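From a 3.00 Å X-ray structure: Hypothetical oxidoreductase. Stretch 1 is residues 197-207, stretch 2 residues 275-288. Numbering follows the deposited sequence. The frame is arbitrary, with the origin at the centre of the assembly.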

# COMPACT_ATOMS: atom_id res chain seq x y z
N PHE A 197 -12.28 20.03 0.79
CA PHE A 197 -12.80 21.04 1.71
C PHE A 197 -11.90 22.24 1.72
O PHE A 197 -10.68 22.11 1.89
CB PHE A 197 -12.95 20.48 3.13
CG PHE A 197 -13.50 21.49 4.11
CD1 PHE A 197 -14.86 21.70 4.21
CD2 PHE A 197 -12.65 22.23 4.92
CE1 PHE A 197 -15.36 22.63 5.11
CE2 PHE A 197 -13.16 23.17 5.83
CZ PHE A 197 -14.51 23.36 5.92
N LEU A 198 -12.51 23.42 1.59
CA LEU A 198 -11.78 24.68 1.61
C LEU A 198 -12.53 25.71 2.43
O LEU A 198 -13.75 25.80 2.33
CB LEU A 198 -11.49 25.21 0.20
CG LEU A 198 -10.32 24.48 -0.49
CD1 LEU A 198 -10.33 24.69 -1.95
CD2 LEU A 198 -8.99 24.90 0.09
N ALA A 199 -11.79 26.44 3.28
CA ALA A 199 -12.33 27.47 4.16
C ALA A 199 -12.12 28.87 3.56
O ALA A 199 -11.05 29.18 3.02
CB ALA A 199 -11.69 27.39 5.54
N GLY A 200 -13.15 29.69 3.67
CA GLY A 200 -13.12 31.05 3.15
C GLY A 200 -14.03 31.22 1.96
O GLY A 200 -14.62 30.24 1.47
N ASN A 201 -14.16 32.48 1.49
CA ASN A 201 -15.01 32.81 0.34
C ASN A 201 -14.18 33.36 -0.81
O ASN A 201 -14.14 32.75 -1.89
CB ASN A 201 -16.13 33.79 0.75
CG ASN A 201 -17.12 33.16 1.69
OD1 ASN A 201 -18.15 32.61 1.27
ND2 ASN A 201 -16.81 33.16 2.98
N GLU A 202 -13.50 34.50 -0.57
CA GLU A 202 -12.69 35.12 -1.61
C GLU A 202 -11.33 34.44 -1.68
O GLU A 202 -10.93 34.02 -2.77
CB GLU A 202 -12.56 36.63 -1.38
CG GLU A 202 -13.77 37.38 -1.92
CD GLU A 202 -13.72 38.89 -1.89
OE1 GLU A 202 -13.21 39.46 -0.90
OE2 GLU A 202 -14.24 39.51 -2.84
N THR A 203 -10.65 34.29 -0.53
CA THR A 203 -9.34 33.66 -0.51
C THR A 203 -9.42 32.35 0.29
O THR A 203 -9.39 32.32 1.53
CB THR A 203 -8.29 34.65 -0.02
OG1 THR A 203 -8.43 35.85 -0.77
CG2 THR A 203 -6.87 34.12 -0.18
N LEU A 204 -9.52 31.26 -0.47
CA LEU A 204 -9.65 29.90 0.03
C LEU A 204 -8.37 29.36 0.66
O LEU A 204 -7.28 29.51 0.09
CB LEU A 204 -10.06 28.98 -1.11
CG LEU A 204 -11.30 29.35 -1.87
CD1 LEU A 204 -11.46 28.44 -3.05
CD2 LEU A 204 -12.53 29.34 -0.97
N SER A 205 -8.53 28.69 1.81
CA SER A 205 -7.44 28.10 2.60
C SER A 205 -7.78 26.68 2.98
O SER A 205 -8.96 26.36 3.18
CB SER A 205 -7.19 28.91 3.87
OG SER A 205 -7.47 30.29 3.70
N LEU A 206 -6.76 25.82 3.09
CA LEU A 206 -7.00 24.45 3.51
C LEU A 206 -7.29 24.41 5.01
O LEU A 206 -6.77 25.27 5.74
CB LEU A 206 -5.79 23.57 3.17
CG LEU A 206 -5.74 23.00 1.78
CD1 LEU A 206 -4.35 22.45 1.48
CD2 LEU A 206 -6.86 21.95 1.57
N PRO A 207 -8.13 23.47 5.51
CA PRO A 207 -8.39 23.45 6.96
C PRO A 207 -7.12 23.12 7.71
O PRO A 207 -6.39 22.24 7.28
CB PRO A 207 -9.43 22.34 7.11
CG PRO A 207 -9.20 21.46 5.92
CD PRO A 207 -8.86 22.39 4.82
N ALA A 275 -10.58 28.92 -11.27
CA ALA A 275 -10.20 30.32 -11.09
C ALA A 275 -10.45 30.73 -9.63
O ALA A 275 -11.29 31.59 -9.35
CB ALA A 275 -10.97 31.21 -12.06
N ALA A 276 -9.71 30.08 -8.72
CA ALA A 276 -9.84 30.36 -7.29
C ALA A 276 -8.59 31.00 -6.73
O ALA A 276 -7.48 30.66 -7.17
CB ALA A 276 -10.13 29.07 -6.54
N LYS A 277 -8.77 31.92 -5.77
CA LYS A 277 -7.67 32.61 -5.10
C LYS A 277 -7.27 31.81 -3.85
O LYS A 277 -8.15 31.38 -3.10
CB LYS A 277 -8.09 34.05 -4.73
N PHE A 278 -5.97 31.57 -3.65
CA PHE A 278 -5.56 30.77 -2.49
C PHE A 278 -4.73 31.55 -1.48
O PHE A 278 -3.94 32.44 -1.84
CB PHE A 278 -4.82 29.47 -2.89
CG PHE A 278 -5.73 28.52 -3.62
CD1 PHE A 278 -6.80 27.91 -2.97
CD2 PHE A 278 -5.55 28.26 -4.97
CE1 PHE A 278 -7.66 27.05 -3.65
CE2 PHE A 278 -6.42 27.40 -5.66
CZ PHE A 278 -7.46 26.80 -4.99
N SER A 279 -4.92 31.19 -0.20
CA SER A 279 -4.29 31.69 1.01
C SER A 279 -2.76 31.84 0.88
O SER A 279 -2.23 32.81 1.40
CB SER A 279 -4.61 30.71 2.15
OG SER A 279 -3.86 30.88 3.34
N SER A 280 -2.08 30.88 0.22
CA SER A 280 -0.63 30.85 0.05
C SER A 280 -0.24 30.07 -1.22
O SER A 280 -1.07 29.31 -1.74
CB SER A 280 0.04 30.22 1.28
OG SER A 280 0.09 28.79 1.26
N SER A 281 1.01 30.22 -1.70
CA SER A 281 1.49 29.48 -2.87
C SER A 281 1.47 27.98 -2.58
O SER A 281 1.08 27.20 -3.45
CB SER A 281 2.90 29.92 -3.25
OG SER A 281 3.88 29.34 -2.39
N ALA A 282 1.85 27.60 -1.34
CA ALA A 282 1.87 26.22 -0.85
C ALA A 282 0.48 25.59 -0.99
O ALA A 282 0.37 24.47 -1.52
CB ALA A 282 2.31 26.20 0.61
N THR A 283 -0.59 26.35 -0.56
CA THR A 283 -1.98 25.91 -0.59
C THR A 283 -2.35 25.59 -2.04
O THR A 283 -2.83 24.49 -2.32
CB THR A 283 -2.93 26.94 0.07
OG1 THR A 283 -2.27 27.60 1.15
CG2 THR A 283 -4.21 26.30 0.60
N ALA A 284 -2.01 26.52 -2.95
CA ALA A 284 -2.24 26.38 -4.38
C ALA A 284 -1.51 25.18 -4.95
O ALA A 284 -2.12 24.41 -5.70
CB ALA A 284 -1.81 27.65 -5.09
N ASP A 285 -0.24 24.96 -4.55
CA ASP A 285 0.56 23.80 -4.98
C ASP A 285 -0.13 22.50 -4.63
O ASP A 285 -0.19 21.61 -5.47
CB ASP A 285 1.96 23.83 -4.36
CG ASP A 285 2.86 24.87 -4.95
OD1 ASP A 285 2.99 24.89 -6.20
OD2 ASP A 285 3.47 25.65 -4.17
N ILE A 286 -0.69 22.42 -3.40
CA ILE A 286 -1.39 21.24 -2.89
C ILE A 286 -2.67 21.01 -3.69
O ILE A 286 -2.93 19.88 -4.09
CB ILE A 286 -1.65 21.36 -1.37
CG1 ILE A 286 -0.32 21.21 -0.59
CG2 ILE A 286 -2.61 20.31 -0.91
CD1 ILE A 286 -0.26 21.98 0.71
N ILE A 287 -3.44 22.07 -3.94
CA ILE A 287 -4.70 22.00 -4.72
C ILE A 287 -4.37 21.57 -6.16
O ILE A 287 -5.04 20.66 -6.67
CB ILE A 287 -5.49 23.34 -4.65
CG1 ILE A 287 -6.00 23.60 -3.21
CG2 ILE A 287 -6.62 23.39 -5.65
CD1 ILE A 287 -6.84 22.43 -2.49
N ASN A 288 -3.30 22.17 -6.79
CA ASN A 288 -2.84 21.80 -8.13
C ASN A 288 -2.59 20.28 -8.18
O ASN A 288 -3.06 19.60 -9.10
CB ASN A 288 -1.57 22.56 -8.50
CG ASN A 288 -1.72 24.03 -8.80
OD1 ASN A 288 -2.74 24.51 -9.31
ND2 ASN A 288 -0.64 24.77 -8.53

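The two stretches join through a short parallel backbone pairing, held by two hydrogen bonds and extended by an apolar cluster where a helix of the second stretch packs against leucines of the first. The pairing centres on L204, which lies beside F278 with their CA atoms 4.9 Å apart. L204 uses both of its backbone polar groups: its N donates to K277 O at 3.0 Å, and its O accepts from S279 N at 2.9 Å. Bonding to the residues before and after F278 is the pattern expected of parallel strands. The same carbonyl also receives a CA-H...O contact, F278 CA lying 3.3 Å from L204 O.

L204 and F278 direct their side chains to the same face of this small sheet, where L204 CB meets F278 CD1 at 3.9 Å. Farther along the leucine, L204 CD1 rests 3.8 Å from A276 CB. The F278 ring presents its edge to L198, with CE1 of the ring 3.9 Å from L198 CD1. In its own stretch, L198 lies beside L206, next to paired backbone bonds between A199 and S205 (A199 N to S205 O and S205 N to A199 O, both 2.8 Å).

Beyond S279 the chain enters a helix, with S280 at the N-cap position; S280 OG and T283 OG1 share a hydrogen bond of 2.6 Å. T283 points toward the first stretch, and its CG2 methyl lies 3.6 Å from L206 N and 3.8 Å from L206 CG. One turn on, L206 CD1 packs against I286 CG2 at 3.6 Å, while I287 CD1 reaches both L206 CD2 (4.1 Å) and L198 CD2 (4.2 Å). These I286 and I287 contacts are apolar and bury hydrocarbon between the helix and the two leucines.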